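Local coordinates for ABC transporter, substrate binding protein (Polyamine) (Agrobacterium tumefaciens, PDB 4EUO) that binds gamma-aminobutyric acid as the periplasmic solute-binding protein of an ABC transporter, and so probably serves in selective GABA uptake, at residues 109-114 with 190-195; 144-149 with 167-172. All coordinates share one frame; numbering follows the deposited sequence. Where two conformers were deposited one is given.

Interaction 1 of 2, residues 109-114 with 190-195; sequences VDSVSA and ASAEAP
Ser111 and Val112 meet Ala192 and Pro195 in a small contact, about 142 Å² of surface counted from both sides, with no hydrogen bond across it. Ser111 closes the short 3-10 turn that begins at Val109, and its CA-CB bond points at the other segment. CB of Ser111 lies 3.6 Å from the methyl CB of Ala192, methylene against methyl. The hydroxyl comes up to the CB corner of the proline ring, from beyond its rim rather than over a face: in the conformer given, one of two deposited, OG of Ser111 is 3.4 Å from CB of Pro195. There chi1 of 67° puts OG between the backbone N and the carbonyl carbon, and it hydrogen-bonds O of Asn108. Val112 follows in an extended conformation and applies one branch to the ring: CG1, beside the backbone N at chi1 -66°, is 3.4 Å from CG of Pro195, tight for two carbons. CG1 also reaches CB of the same ring at 3.6 Å.

Opposite, Ala192 takes positive phi (64°) as the chain leaves helix 182-190, and just before it Ser191 OG accepts from Glu193 N in an ST turn. Pro195 and Asn108 share a backbone hydrogen bond beside the packing. The arrangement joins two loops at the ends of strands 96-107 and 196-200, antiparallel neighbours in the mixed sheet of this periplasmic binding protein fold.

Interaction 2 of 2, residues 144-149 with 167-172; sequences EAALLA and KKLDTI
Lys168 lies along the side of helix 142-149, its aliphatic chain passing from Ala146 to Ala149. This is helix-helix packing within the periplasmic binding protein fold: helices 142-149 and 162-170 approach closely because alanines face the partner, with the CA atoms of Ala146 and Lys168 only 6.0 Å apart. The buried surface is about 180 Å², summed over both sides, and no hydrogen bond crosses it.

Two orientations carry the contact. Lys168 leaves its helix with CG anti to the backbone N (chi1 -177°), then bends at chi2 (58°), which turns the rest of the chain along the alanine side. Its CG approaches the backbone oxygen of Ala146 at 3.4 Å, whereas CE, further out, comes within 3.9 Å of CB of Ala149. The methylenes thus do the packing, and NZ stays 4.0 Å from O of Ala149, too far for a hydrogen bond.

Leu169 works differently. Its CA-CB bond does not aim at the other helix, but chi1 of -75° sets CG anti to the carbonyl carbon and brings the branch point to 3.9 Å from CB of Ala146. That methyl therefore meets the fork of the leucine, while Trp308 and Trp311 of helix 301-313 also touch this side chain. Ala149 in turn touches Trp119 and Phe123, which extends the apolar packing beyond the two helices.

Near the end of segment 167-172, Thr171 turns back and gives two donors to the carbonyl of Lys168. Backbone N of Thr171 binds it at 3.2 Å, and the hydroxyl OG1 of Thr171 donates to the same O of Lys168 at 2.7 Å, in the carbonyl plane.

Overall arrangement
Interactions 1 and 2 lie 21 Å apart between centres, and their nearest atoms are about 11 Å from each other, so they do not touch. Along the chain the order is 109-114, 144-149, 167-172, 190-195: interaction 2 falls wholly within the span bracketed by interaction 1. Strand 132-135 lies between 109-114 and 144-149, strand 176-179 between 167-172 and 190-195, and strand 196-200 follows at once; 132-135 pairs in parallel with both of the others, so both contacts belong to the same part of the fold. Neither contains a GABA-pocket residue, but strand 196-200, which follows interaction 1, ends at the pocket residue Trp200.

Interaction 1 of 2, residues 109-114 with 190-195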
ATOM      1  N   VAL A 109      22.340  -0.850  -2.339  1.00 14.03           N
ATOM      2  CA  VAL A 109      23.513  -0.237  -1.725  1.00 15.50           C
ATOM      3  C   VAL A 109      24.842  -0.449  -2.468  1.00 19.37           C
ATOM      4  O   VAL A 109      25.613   0.496  -2.649  1.00 17.69           O
ATOM      5  CB  VAL A 109      23.588  -0.586  -0.211  1.00 19.15           C
ATOM      6  CG1 VAL A 109      23.675  -2.108   0.051  1.00 19.72           C
ATOM      7  CG2 VAL A 109      24.729   0.163   0.475  1.00 19.36           C
ATOM      8  N   ASP A 110      25.058  -1.662  -2.960  1.00 18.07           N
ATOM      9  CA  ASP A 110      26.318  -1.990  -3.620  1.00 19.21           C
ATOM     10  C   ASP A 110      26.444  -1.472  -5.035  1.00 23.72           C
ATOM     11  O   ASP A 110      27.533  -1.569  -5.602  1.00 25.33           O
ATOM     12  CB  ASP A 110      26.586  -3.502  -3.528  1.00 22.05           C
ATOM     13  CG  ASP A 110      26.867  -4.014  -2.122  1.00 33.08           C
ATOM     14  OD1 ASP A 110      27.196  -3.181  -1.229  1.00 33.29           O
ATOM     15  OD2 ASP A 110      26.755  -5.235  -1.909  1.00 38.20           O
ATOM     16  N   SER A 111      25.362  -0.894  -5.607  1.00 16.32           N
ATOM     17  CA  SER A 111      25.372  -0.379  -6.973  0.50 15.13           C
ATOM     18  C   SER A 111      25.559   1.129  -7.060  1.00 18.49           C
ATOM     19  O   SER A 111      25.634   1.681  -8.161  1.00 20.04           O
ATOM     20  CB  SER A 111      24.079  -0.768  -7.683  0.50 16.11           C
ATOM     21  OG  SER A 111      22.994  -0.081  -7.084  0.50 15.69           O
ATOM     22  N   VAL A 112      25.567   1.812  -5.901  1.00 16.45           N
ATOM     23  CA  VAL A 112      25.676   3.258  -5.884  1.00 16.14           C
ATOM     24  C   VAL A 112      26.804   3.704  -4.960  1.00 16.85           C
ATOM     25  O   VAL A 112      27.151   2.986  -4.017  1.00 16.16           O
ATOM     26  CB  VAL A 112      24.333   3.939  -5.487  1.00 17.83           C
ATOM     27  CG1 VAL A 112      23.257   3.696  -6.540  1.00 18.79           C
ATOM     28  CG2 VAL A 112      23.853   3.503  -4.105  1.00 16.86           C
ATOM     29  N   SER A 113      27.274   4.935  -5.159  1.00 17.75           N
ATOM     30  CA  SER A 113      28.301   5.496  -4.293  1.00 18.45           C
ATOM     31  C   SER A 113      27.728   5.688  -2.884  1.00 19.97           C
ATOM     32  O   SER A 113      28.382   5.368  -1.895  1.00 19.57           O
ATOM     33  CB  SER A 113      28.774   6.834  -4.846  1.00 22.57           C
ATOM     34  OG  SER A 113      29.704   7.364  -3.920  1.00 28.10           O
ATOM     35  N   ALA A 114      26.469   6.165  -2.794  1.00 16.18           N
ATOM     36  CA  ALA A 114      25.855   6.400  -1.486  1.00 14.73           C
ATOM     37  C   ALA A 114      24.342   6.255  -1.593  1.00 13.88           C
ATOM     38  O   ALA A 114      23.751   6.761  -2.562  1.00 15.21           O
ATOM     39  CB  ALA A 114      26.190   7.813  -1.008  1.00 16.29           C
ATOM     40  N   ALA A 190      16.473  -3.887  -7.639  1.00 12.48           N
ATOM     41  CA  ALA A 190      17.413  -5.003  -7.691  1.00 12.51           C
ATOM     42  C   ALA A 190      18.341  -4.968  -8.913  1.00 13.29           C
ATOM     43  O   ALA A 190      19.511  -5.353  -8.781  1.00 16.09           O
ATOM     44  CB  ALA A 190      16.666  -6.338  -7.618  1.00 13.40           C
ATOM     45  N   SER A 191      17.861  -4.476 -10.031  1.00 12.08           N
ATOM     46  CA  SER A 191      18.648  -4.423 -11.276  1.00 12.14           C
ATOM     47  C   SER A 191      19.569  -3.207 -11.310  1.00 16.08           C
ATOM     48  O   SER A 191      20.396  -3.091 -12.229  1.00 15.29           O
ATOM     49  CB  SER A 191      17.713  -4.305 -12.467  1.00 15.20           C
ATOM     50  OG  SER A 191      17.051  -3.055 -12.500  1.00 15.52           O
ATOM     51  N   ALA A 192      19.364  -2.249 -10.384  1.00 12.82           N
ATOM     52  CA  ALA A 192      20.043  -0.961 -10.362  1.00 12.72           C
ATOM     53  C   ALA A 192      19.680  -0.131 -11.594  1.00 13.98           C
ATOM     54  O   ALA A 192      20.323   0.883 -11.860  1.00 13.83           O
ATOM     55  CB  ALA A 192      21.550  -1.111 -10.218  1.00 14.10           C
ATOM     56  N   GLU A 193      18.569  -0.470 -12.290  1.00 12.70           N
ATOM     57  CA  GLU A 193      18.076   0.401 -13.351  1.00 13.42           C
ATOM     58  C   GLU A 193      17.640   1.732 -12.695  1.00 13.22           C
ATOM     59  O   GLU A 193      17.804   2.794 -13.262  1.00 13.79           O
ATOM     60  CB  GLU A 193      16.912  -0.269 -14.087  1.00 14.91           C
ATOM     61  CG  GLU A 193      16.405   0.420 -15.330  1.00 21.34           C
ATOM     62  CD  GLU A 193      15.341  -0.399 -16.041  1.00 22.32           C
ATOM     63  OE1 GLU A 193      15.270  -1.632 -15.817  1.00 21.52           O
ATOM     64  OE2 GLU A 193      14.538   0.209 -16.779  1.00 30.24           O
ATOM     65  N   ALA A 194      17.038   1.658 -11.493  1.00 12.27           N
ATOM     66  CA  ALA A 194      16.750   2.828 -10.643  1.00 11.79           C
ATOM     67  C   ALA A 194      17.083   2.343  -9.269  1.00 12.87           C
ATOM     68  O   ALA A 194      16.271   1.716  -8.590  1.00 12.45           O
ATOM     69  CB  ALA A 194      15.306   3.263 -10.750  1.00 12.49           C
ATOM     70  N   PRO A 195      18.355   2.513  -8.871  1.00 10.81           N
ATOM     71  CA  PRO A 195      18.845   1.840  -7.667  1.00 11.02           C
ATOM     72  C   PRO A 195      18.341   2.343  -6.332  1.00 12.05           C
ATOM     73  O   PRO A 195      18.612   1.738  -5.297  1.00 12.38           O
ATOM     74  CB  PRO A 195      20.365   1.972  -7.782  1.00 13.28           C
ATOM     75  CG  PRO A 195      20.536   3.259  -8.528  1.00 15.87           C
ATOM     76  CD  PRO A 195      19.436   3.229  -9.572  1.00 12.21           C
TER

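Interaction 2 of 2, residues 144-149 with 167-172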
ATOM      1  N   GLU A 144       3.637  14.024  -1.070  1.00  9.11           N
ATOM      2  CA  GLU A 144       4.112  14.296   0.278  1.00  8.65           C
ATOM      3  C   GLU A 144       5.639  14.204   0.354  1.00 10.61           C
ATOM      4  O   GLU A 144       6.272  15.079   0.948  1.00 10.44           O
ATOM      5  CB  GLU A 144       3.489  13.313   1.280  1.00  9.55           C
ATOM      6  CG  GLU A 144       1.991  13.497   1.555  1.00 10.00           C
ATOM      7  CD  GLU A 144       1.015  12.870   0.580  1.00  9.45           C
ATOM      8  OE1 GLU A 144       1.421  12.377  -0.499  1.00  8.69           O
ATOM      9  OE2 GLU A 144      -0.186  12.842   0.940  1.00  9.54           O
ATOM     10  N   ALA A 145       6.244  13.210  -0.293  1.00  9.57           N
ATOM     11  CA  ALA A 145       7.701  13.104  -0.265  1.00  9.29           C
ATOM     12  C   ALA A 145       8.342  14.331  -0.917  1.00 11.32           C
ATOM     13  O   ALA A 145       9.352  14.837  -0.389  1.00 10.41           O
ATOM     14  CB  ALA A 145       8.139  11.829  -0.962  1.00  9.87           C
ATOM     15  N   ALA A 146       7.794  14.815  -2.045  1.00  9.49           N
ATOM     16  CA  ALA A 146       8.334  16.013  -2.705  1.00  9.95           C
ATOM     17  C   ALA A 146       8.232  17.223  -1.757  1.00 11.55           C
ATOM     18  O   ALA A 146       9.186  18.014  -1.658  1.00 11.31           O
ATOM     19  CB  ALA A 146       7.541  16.279  -3.976  1.00 10.43           C
ATOM     20  N   LEU A 147       7.119  17.363  -1.045  1.00 10.09           N
ATOM     21  CA  LEU A 147       6.934  18.488  -0.144  1.00 10.74           C
ATOM     22  C   LEU A 147       7.896  18.386   1.023  1.00 12.12           C
ATOM     23  O   LEU A 147       8.502  19.410   1.401  1.00 12.53           O
ATOM     24  CB  LEU A 147       5.470  18.550   0.310  1.00 10.78           C
ATOM     25  CG  LEU A 147       4.493  18.989  -0.781  1.00 11.29           C
ATOM     26  CD1 LEU A 147       3.076  18.593  -0.440  1.00 11.54           C
ATOM     27  CD2 LEU A 147       4.605  20.502  -1.067  1.00 11.62           C
ATOM     28  N   LEU A 148       8.079  17.185   1.581  1.00 10.83           N
ATOM     29  CA  LEU A 148       9.047  16.992   2.671  1.00 10.44           C
ATOM     30  C   LEU A 148      10.443  17.289   2.190  1.00 13.01           C
ATOM     31  O   LEU A 148      11.201  17.942   2.926  1.00 13.64           O
ATOM     32  CB  LEU A 148       8.990  15.572   3.215  1.00 10.03           C
ATOM     33  CG  LEU A 148       7.667  15.176   3.890  1.00 11.67           C
ATOM     34  CD1 LEU A 148       7.541  13.656   3.975  1.00 12.72           C
ATOM     35  CD2 LEU A 148       7.514  15.824   5.263  1.00 12.95           C
ATOM     36  N   ALA A 149      10.801  16.853   0.988  1.00 11.12           N
ATOM     37  CA  ALA A 149      12.125  17.113   0.414  1.00 11.61           C
ATOM     38  C   ALA A 149      12.318  18.609   0.221  1.00 14.69           C
ATOM     39  O   ALA A 149      13.471  19.079   0.275  1.00 15.00           O
ATOM     40  CB  ALA A 149      12.244  16.414  -0.917  1.00 12.60           C
ATOM     41  N   LYS A 167       6.459  21.580  -8.690  1.00 12.84           N
ATOM     42  CA  LYS A 167       7.711  22.302  -8.986  1.00 14.05           C
ATOM     43  C   LYS A 167       8.919  21.539  -8.454  1.00 15.94           C
ATOM     44  O   LYS A 167       9.944  21.465  -9.132  1.00 14.92           O
ATOM     45  CB  LYS A 167       7.682  23.713  -8.379  1.00 16.18           C
ATOM     46  CG  LYS A 167       6.782  24.642  -9.179  1.00 24.09           C
ATOM     47  CD  LYS A 167       6.733  26.059  -8.613  1.00 30.13           C
ATOM     48  CE  LYS A 167       5.905  26.981  -9.477  1.00 42.36           C
ATOM     49  NZ  LYS A 167       5.775  28.335  -8.867  1.00 52.34           N
ATOM     50  N   LYS A 168       8.799  20.931  -7.261  1.00 12.97           N
ATOM     51  CA  LYS A 168       9.892  20.156  -6.697  1.00 12.35           C
ATOM     52  C   LYS A 168      10.133  18.879  -7.540  1.00 13.53           C
ATOM     53  O   LYS A 168      11.274  18.528  -7.838  1.00 13.30           O
ATOM     54  CB  LYS A 168       9.604  19.795  -5.226  1.00 14.25           C
ATOM     55  CG  LYS A 168      10.752  19.039  -4.518  1.00 13.76           C
ATOM     56  CD  LYS A 168      12.096  19.802  -4.519  1.00 15.60           C
ATOM     57  CE  LYS A 168      13.005  19.158  -3.526  1.00 16.24           C
ATOM     58  NZ  LYS A 168      14.361  19.768  -3.559  1.00 19.02           N
ATOM     59  N   LEU A 169       9.062  18.192  -7.936  1.00 11.57           N
ATOM     60  CA  LEU A 169       9.201  17.016  -8.809  1.00 11.50           C
ATOM     61  C   LEU A 169       9.822  17.378 -10.165  1.00 13.84           C
ATOM     62  O   LEU A 169      10.617  16.612 -10.687  1.00 12.71           O
ATOM     63  CB  LEU A 169       7.857  16.309  -9.017  1.00 10.81           C
ATOM     64  CG  LEU A 169       7.421  15.516  -7.794  1.00 11.84           C
ATOM     65  CD1 LEU A 169       5.895  15.365  -7.780  1.00 12.15           C
ATOM     66  CD2 LEU A 169       8.124  14.158  -7.750  1.00 11.96           C
ATOM     67  N   ASP A 170       9.503  18.575 -10.705  1.00 12.18           N
ATOM     68  CA  ASP A 170      10.084  19.011 -11.983  1.00 12.81           C
ATOM     69  C   ASP A 170      11.596  19.055 -11.924  1.00 14.90           C
ATOM     70  O   ASP A 170      12.231  18.825 -12.966  1.00 15.93           O
ATOM     71  CB  ASP A 170       9.566  20.402 -12.330  1.00 14.84           C
ATOM     72  CG  ASP A 170       8.197  20.417 -12.960  1.00 17.83           C
ATOM     73  OD1 ASP A 170       7.713  19.335 -13.353  1.00 17.40           O
ATOM     74  OD2 ASP A 170       7.600  21.520 -13.067  1.00 22.66           O
ATOM     75  N   THR A 171      12.199  19.340 -10.741  1.00 14.56           N
ATOM     76  CA  THR A 171      13.658  19.417 -10.648  1.00 14.17           C
ATOM     77  C   THR A 171      14.353  18.081 -10.915  1.00 17.17           C
ATOM     78  O   THR A 171      15.566  18.060 -11.193  1.00 18.30           O
ATOM     79  CB  THR A 171      14.108  19.991  -9.293  1.00 16.50           C
ATOM     80  OG1 THR A 171      13.881  19.036  -8.247  1.00 14.98           O
ATOM     81  CG2 THR A 171      13.476  21.339  -8.955  1.00 18.16           C
ATOM     82  N   ILE A 172      13.612  16.943 -10.813  1.00 13.64           N
ATOM     83  CA  ILE A 172      14.217  15.629 -11.014  1.00 13.15           C
ATOM     84  C   ILE A 172      13.437  14.794 -12.011  1.00 14.18           C
ATOM     85  O   ILE A 172      13.788  13.628 -12.190  1.00 14.06           O
ATOM     86  CB  ILE A 172      14.334  14.854  -9.667  1.00 14.47           C
ATOM     87  CG1 ILE A 172      12.944  14.514  -9.073  1.00 14.03           C
ATOM     88  CG2 ILE A 172      15.192  15.630  -8.662  1.00 15.43           C
ATOM     89  CD1 ILE A 172      12.978  13.353  -8.057  1.00 14.11           C
TER